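Local coordinates for CDGSH iron-sulfur domain-containing protein 3, mitochondrial (Homo sapiens, PDB 6AVJ) that binds two [2Fe-2S] clusters, can pass them to the apoferredoxins FDX1 and FDX2, and contributes to mitochondrial iron and reactive oxygen homeostasis, at residues A[4-8]-A[27-33]. The protein carries 2 engineered substitutions. Sequence-based numbering, arbitrary orientation.
With FES (Fe2/s2 (inorganic) cluster), chain D.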
loop_
_atom_site.group_PDB
_atom_site.type_symbol
_atom_site.label_atom_id
_atom_site.label_comp_id
_atom_site.label_asym_id
_atom_site.label_seq_id
_atom_site.Cartn_x
_atom_site.Cartn_y
_atom_site.Cartn_z
ATOM N N SER A 4 -9.431 -0.607 6.050
ATOM C CA SER A 4 -8.207 0.060 5.618
ATOM C C SER A 4 -8.465 1.557 5.438
ATOM O O SER A 4 -9.599 2.010 5.247
ATOM C CB SER A 4 -7.687 -0.539 4.310
ATOM O OG SER A 4 -8.656 -0.281 3.309
ATOM N N VAL A 5 -7.391 2.323 5.450
ATOM C CA VAL A 5 -7.480 3.767 5.263
ATOM C C VAL A 5 -6.554 4.226 4.127
ATOM O O VAL A 5 -5.616 3.536 3.719
ATOM C CB VAL A 5 -7.168 4.516 6.600
ATOM C CG1 VAL A 5 -8.154 4.051 7.730
ATOM C CG2 VAL A 5 -5.696 4.308 7.041
ATOM N N VAL A 6 -6.887 5.371 3.551
ATOM C CA VAL A 6 -6.096 5.949 2.466
ATOM C C VAL A 6 -4.835 6.571 3.078
ATOM O O VAL A 6 -4.922 7.504 3.888
ATOM C CB VAL A 6 -6.927 7.003 1.703
ATOM C CG1 VAL A 6 -6.072 7.762 0.715
ATOM C CG2 VAL A 6 -8.126 6.392 1.038
ATOM N N ALA A 7 -3.658 6.035 2.729
ATOM C CA ALA A 7 -2.415 6.596 3.277
ATOM C C ALA A 7 -1.954 7.818 2.500
ATOM O O ALA A 7 -1.478 8.799 3.086
ATOM C CB ALA A 7 -1.301 5.538 3.278
ATOM N N LEU A 8 -2.027 7.748 1.178
ATOM C CA LEU A 8 -1.644 8.850 0.315
ATOM C C LEU A 8 -2.491 8.705 -0.922
ATOM O O LEU A 8 -3.159 7.682 -1.109
ATOM C CB LEU A 8 -0.127 8.822 -0.038
ATOM C CG LEU A 8 0.829 8.883 1.148
ATOM C CD1 LEU A 8 2.195 8.300 0.840
ATOM C CD2 LEU A 8 0.934 10.365 1.607
ATOM N N CYS A 27 -2.972 -1.878 5.148
ATOM C CA CYS A 27 -3.901 -1.251 6.086
ATOM C C CYS A 27 -3.944 0.275 5.991
ATOM O O CYS A 27 -4.897 0.887 6.508
ATOM C CB CYS A 27 -3.571 -1.673 7.538
ATOM S SG CYS A 27 -2.035 -0.858 8.196
ATOM N N GLY A 28 -2.972 0.897 5.323
ATOM C CA GLY A 28 -2.871 2.338 5.205
ATOM C C GLY A 28 -2.241 3.076 6.377
ATOM O O GLY A 28 -2.115 4.301 6.307
ATOM N N ARG A 29 -1.785 2.378 7.413
ATOM C CA ARG A 29 -1.325 3.040 8.628
ATOM C C ARG A 29 0.197 3.155 8.730
ATOM O O ARG A 29 0.691 3.891 9.577
ATOM C CB ARG A 29 -1.869 2.289 9.858
ATOM C CG ARG A 29 -3.449 2.398 9.965
ATOM C CD ARG A 29 -4.090 1.520 11.070
ATOM N NE ARG A 29 -5.533 1.788 11.015
ATOM C CZ ARG A 29 -6.128 2.802 11.643
ATOM N NH1 ARG A 29 -5.424 3.593 12.422
ATOM N NH2 ARG A 29 -7.432 3.007 11.500
ATOM N N SER A 30 0.949 2.407 7.948
ATOM C CA SER A 30 2.397 2.482 8.054
ATOM C C SER A 30 2.873 3.917 7.849
ATOM O O SER A 30 2.381 4.640 6.976
ATOM C CB SER A 30 3.079 1.609 7.025
ATOM O OG SER A 30 4.512 1.870 7.126
ATOM N N LYS A 31 3.849 4.320 8.661
ATOM C CA LYS A 31 4.525 5.593 8.451
ATOM C C LYS A 31 5.755 5.438 7.551
ATOM O O LYS A 31 6.504 6.403 7.381
ATOM C CB LYS A 31 4.918 6.222 9.800
ATOM C CG LYS A 31 3.792 6.220 10.863
ATOM C CD LYS A 31 2.464 6.743 10.349
ATOM C CE LYS A 31 2.558 8.153 9.766
ATOM N NZ LYS A 31 1.223 8.647 9.205
ATOM N N LYS A 32 5.976 4.246 6.965
ATOM C CA LYS A 32 7.050 4.043 5.981
ATOM C C LYS A 32 6.458 3.540 4.666
ATOM O O LYS A 32 6.885 2.507 4.122
ATOM C CB LYS A 32 8.119 3.072 6.521
ATOM C CG LYS A 32 8.537 3.457 7.979
ATOM C CD LYS A 32 10.029 3.409 8.240
ATOM C CE LYS A 32 10.533 1.965 8.365
ATOM N NZ LYS A 32 12.041 1.889 8.482
ATOM N N GLN A 33 5.473 4.268 4.150
ATOM C CA GLN A 33 4.772 3.833 2.966
ATOM C C GLN A 33 5.794 3.649 1.854
ATOM O O GLN A 33 6.744 4.437 1.750
ATOM C CB GLN A 33 3.708 4.845 2.548
ATOM C CG GLN A 33 2.459 4.866 3.440
ATOM C CD GLN A 33 1.707 3.544 3.392
ATOM O OE1 GLN A 33 1.686 2.847 2.347
ATOM N NE2 GLN A 33 1.114 3.168 4.519
HETATM FE FE1 FES D . 1.580 -3.495 8.337
HETATM FE FE2 FES D . 0.040 -1.597 7.185
HETATM S S1 FES D . 0.005 -3.736 6.748
HETATM S S2 FES D . 1.618 -1.310 8.686
#
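V5 N donates to C27 O at 3.1 Å, the one hydrogen bond joining 4-8 to the cluster loop 27-33; its N-H points at the oxygen at 161°, although the donor stands well above the carbonyl plane. Two CA-H...O contacts lie beside it. S4 CA approaches the same C27 O, and G28 CA comes within 3.3 Å of V5 O. That approach leaves no room for a CB on this side of G28, whose backbone has the positive phi that glycine accepts readily.

Van der Waals contacts extend the interface. V5 spreads its two methyls: CG2 rests near C27 O and G28 O, while CG1 reaches NH2 of R29 at 4.0 Å, the two side chains crossing at roughly a right angle. A7 CB sits 3.4 Å from G28 O and also against the amide end of Q33, whose CG, CD and NE2 all lie against the methyl. Farther along, L8 CD1 brushes Q33 CB.

Residues 27-33 belong to the CDGSH iron-sulfur motif of the NEET fold, and C27 SG binds FE2 of the cluster at 2.4 Å. A chi1 of 73°, between the backbone N and carbonyl carbon, sets SG against the cluster, where it also accepts a hydrogen bond from R29 N, which probably tempers its charge.

Within the loop, side-chain hydrogen bonds tie the turns together. S30 OG accepts from K32 N at 2.8 Å in an ST turn. The bend at chi2 (-63°) folds Q33 back, allowing NE2 to donate to S30 O at 3.1 Å while OE1 takes a hydrogen bond from K66. An alanine in place of Q33 is likely to leave S30 O and K66 NZ without these partners and the A7 methyl with a gap beside it.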